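Local coordinates for Lmo2184 protein (Listeria monocytogenes serovar 1/2a, PDB 5JOQ), which probably binds heme as the surface-tethered substrate-binding lipoprotein of an ABC transporter that takes up iron, at residues Lys166-Ile171 / Gly196-Ile201. Numbering follows the deposited sequence.
Sequences KPTVLI and GGENVI
Gly-196 O is covered on one side by the aliphatic chain of Lys-166: the bend at chi2 (-52°) lays CB, CG and CD over it, CD at 3.2 Å, and a second bend at chi4 turns NZ back to hydrogen-bond Lys-164 O. With its positive phi, Gly-196 is the C-prime residue of the Schellman motif that ends helix 187-194; having no side chain, it lets the Lys-166 chain lie close over it, CE near Gly-196 CA. Val-169 CG2 lies 4.1 Å from Gly-197 CA. At Glu-198 a short parallel pairing starts: its N donates almost straight to Pro-167 O (3.0 Å), and its O receives Val-169 N at 2.8 Å from well above the carbonyl plane. Thr-168 CA makes a CA-H...O contact with this same oxygen. Glu-198 CG is anti to the backbone N (chi1 175°) and the chain, extended beyond it, runs beside Thr-168 on one face of the sheet, carboxylate carbon CD near Thr-168 CG2. Asn-199 projects on the other face, that of Val-169. Its OD1 accepts from Ile-201 N at 3.0 Å, an Asx turn; a water that accepts from Ile-171 N and donates to Asn-199 OD1 links the segments beyond their last direct bond. Ile-171 CD1 comes up to Asn-199 ND2, the side chains crossing at about a right angle, and ND2 is hydrogen-bonded to Val-182 O. That last bond runs from Val-200 N to Val-169 O (2.9 Å), and Val-200 CG2 packs obliquely on Leu-170 CB at 3.9 Å. Short strand 198-199, just after helix 187-194, thus joins strand 168-173 of the mixed sheet, in the C-terminal lobe of a two-lobed solute-binding protein whose lobes are joined by long helix 140-161. Strand 168-173 also pairs with 223-227 in parallel and 180-182 antiparallel; Leu-216 of helix 213-219 covers Leu-170 and Val-200, and Leu-287 of helix 276-288 meets Val-169.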
ATOM      1  N   LYS A 166       6.853 -23.557 -26.138  1.00 20.34           N
ATOM      2  CA  LYS A 166       7.137 -22.657 -25.021  1.00 18.69           C
ATOM      3  C   LYS A 166       6.864 -21.218 -25.414  1.00 19.94           C
ATOM      4  O   LYS A 166       7.324 -20.781 -26.476  1.00 19.98           O
ATOM      5  CB  LYS A 166       8.592 -22.798 -24.590  1.00 21.57           C
ATOM      6  CG  LYS A 166       8.956 -24.265 -24.165  1.00 25.50           C
ATOM      7  CD  LYS A 166       7.961 -24.828 -23.121  1.00 21.88           C
ATOM      8  CE  LYS A 166       8.524 -26.102 -22.446  1.00 22.23           C
ATOM      9  NZ  LYS A 166       8.793 -27.236 -23.415  1.00 20.64           N
ATOM     10  N   PRO A 167       6.175 -20.463 -24.578  1.00 16.29           N
ATOM     11  CA  PRO A 167       5.963 -19.047 -24.878  1.00 17.48           C
ATOM     12  C   PRO A 167       7.145 -18.181 -24.429  1.00 15.55           C
ATOM     13  O   PRO A 167       7.842 -18.568 -23.522  1.00 15.70           O
ATOM     14  CB  PRO A 167       4.778 -18.698 -24.001  1.00 19.64           C
ATOM     15  CG  PRO A 167       4.981 -19.537 -22.800  1.00 18.78           C
ATOM     16  CD  PRO A 167       5.594 -20.813 -23.275  1.00 16.20           C
ATOM     17  N   THR A 168       7.353 -17.034 -25.053  1.00 13.12           N
ATOM     18  CA  THR A 168       8.381 -16.113 -24.615  1.00 12.80           C
ATOM     19  C   THR A 168       7.681 -15.252 -23.535  1.00 15.72           C
ATOM     20  O   THR A 168       6.512 -14.941 -23.662  1.00 13.52           O
ATOM     21  CB  THR A 168       8.909 -15.242 -25.755  1.00 13.09           C
ATOM     22  OG1 THR A 168       7.816 -14.582 -26.375  1.00 14.49           O
ATOM     23  CG2 THR A 168       9.648 -16.093 -26.786  1.00 16.02           C
ATOM     24  N   VAL A 169       8.402 -14.886 -22.490  1.00 11.38           N
ATOM     25  CA  VAL A 169       7.832 -14.131 -21.396  1.00 12.15           C
ATOM     26  C   VAL A 169       8.626 -12.908 -20.950  1.00 14.29           C
ATOM     27  O   VAL A 169       9.826 -12.954 -20.867  1.00 11.39           O
ATOM     28  CB  VAL A 169       7.674 -15.037 -20.148  1.00 10.45           C
ATOM     29  CG1 VAL A 169       6.964 -14.315 -19.016  1.00 10.80           C
ATOM     30  CG2 VAL A 169       7.009 -16.355 -20.501  1.00 12.10           C
ATOM     31  N   LEU A 170       7.917 -11.831 -20.647  1.00 12.95           N
ATOM     32  CA  LEU A 170       8.534 -10.634 -20.115  1.00 13.13           C
ATOM     33  C   LEU A 170       8.016 -10.519 -18.679  1.00 10.78           C
ATOM     34  O   LEU A 170       6.823 -10.539 -18.452  1.00 12.55           O
ATOM     35  CB  LEU A 170       8.178  -9.402 -20.922  1.00 10.70           C
ATOM     36  CG  LEU A 170       8.424  -8.066 -20.233  1.00 10.32           C
ATOM     37  CD1 LEU A 170       9.869  -7.949 -19.799  1.00  8.93           C
ATOM     38  CD2 LEU A 170       8.034  -6.903 -21.118  1.00 10.51           C
ATOM     39  N   ILE A 171       8.930 -10.407 -17.730  1.00  8.45           N
ATOM     40  CA  ILE A 171       8.578 -10.312 -16.323  1.00  8.25           C
ATOM     41  C   ILE A 171       8.888  -8.898 -15.792  1.00 11.57           C
ATOM     42  O   ILE A 171      10.011  -8.445 -15.872  1.00  9.47           O
ATOM     43  CB  ILE A 171       9.339 -11.331 -15.456  1.00 10.65           C
ATOM     44  CG1 ILE A 171       9.268 -12.739 -16.021  1.00 10.46           C
ATOM     45  CG2 ILE A 171       8.814 -11.344 -14.035  1.00  8.53           C
ATOM     46  CD1 ILE A 171      10.305 -13.656 -15.445  1.00  8.57           C
ATOM     47  N   GLY A 196       8.880 -23.671 -18.013  1.00 18.69           N
ATOM     48  CA  GLY A 196       9.084 -23.805 -19.441  1.00 18.41           C
ATOM     49  C   GLY A 196       9.077 -22.495 -20.204  1.00 17.88           C
ATOM     50  O   GLY A 196       9.372 -22.504 -21.401  1.00 23.65           O
ATOM     51  N   GLY A 197       8.784 -21.376 -19.546  1.00 14.00           N
ATOM     52  CA  GLY A 197       8.787 -20.095 -20.235  1.00 13.23           C
ATOM     53  C   GLY A 197      10.191 -19.696 -20.669  1.00 17.03           C
ATOM     54  O   GLY A 197      11.167 -19.981 -19.997  1.00 16.50           O
ATOM     55  N   GLU A 198      10.286 -19.000 -21.809  1.00 14.48           N
ATOM     56  CA  GLU A 198      11.547 -18.461 -22.323  1.00 15.45           C
ATOM     57  C   GLU A 198      11.595 -16.949 -22.079  1.00 11.79           C
ATOM     58  O   GLU A 198      10.897 -16.184 -22.745  1.00 14.12           O
ATOM     59  CB  GLU A 198      11.685 -18.772 -23.816  1.00 21.49           C
ATOM     60  CG  GLU A 198      12.902 -18.142 -24.462  1.00 26.20           C
ATOM     61  CD  GLU A 198      12.941 -18.355 -25.990  1.00 33.48           C
ATOM     62  OE1 GLU A 198      12.276 -19.296 -26.500  1.00 35.39           O
ATOM     63  OE2 GLU A 198      13.625 -17.567 -26.675  1.00 34.12           O
ATOM     64  N   ASN A 199      12.442 -16.515 -21.140  1.00 10.75           N
ATOM     65  CA  ASN A 199      12.539 -15.095 -20.794  1.00 10.21           C
ATOM     66  C   ASN A 199      12.998 -14.339 -22.034  1.00 14.07           C
ATOM     67  O   ASN A 199      13.910 -14.789 -22.741  1.00 12.68           O
ATOM     68  CB  ASN A 199      13.552 -14.931 -19.647  1.00 13.25           C
ATOM     69  CG  ASN A 199      13.360 -13.633 -18.867  1.00 13.64           C
ATOM     70  OD1 ASN A 199      13.235 -12.562 -19.459  1.00 11.71           O
ATOM     71  ND2 ASN A 199      13.310 -13.734 -17.545  1.00 10.98           N
ATOM     72  N   VAL A 200      12.367 -13.196 -22.328  1.00 12.83           N
ATOM     73  CA  VAL A 200      12.860 -12.416 -23.459  1.00 12.72           C
ATOM     74  C   VAL A 200      14.240 -11.845 -23.182  1.00 17.38           C
ATOM     75  O   VAL A 200      14.920 -11.435 -24.124  1.00 18.59           O
ATOM     76  CB  VAL A 200      11.917 -11.252 -23.858  1.00 16.13           C
ATOM     77  CG1 VAL A 200      10.666 -11.795 -24.512  1.00 18.06           C
ATOM     78  CG2 VAL A 200      11.591 -10.333 -22.641  1.00 14.26           C
ATOM     79  N   ILE A 201      14.652 -11.762 -21.921  1.00 12.63           N
ATOM     80  CA  ILE A 201      15.977 -11.254 -21.545  1.00 16.18           C
ATOM     81  C   ILE A 201      16.898 -12.432 -21.375  1.00 17.64           C
ATOM     82  O   ILE A 201      16.577 -13.369 -20.641  1.00 22.74           O
ATOM     83  CB  ILE A 201      15.939 -10.429 -20.237  1.00 25.02           C
ATOM     84  CG1 ILE A 201      15.009  -9.253 -20.383  1.00 24.75           C
ATOM     85  CG2 ILE A 201      17.322  -9.902 -19.926  1.00 26.96           C
ATOM     86  CD1 ILE A 201      15.408  -8.333 -21.537  1.00 26.10           C
TER
HETATM   87  O   HOH W   1      11.732 -10.623 -18.124  1.00 10.39           O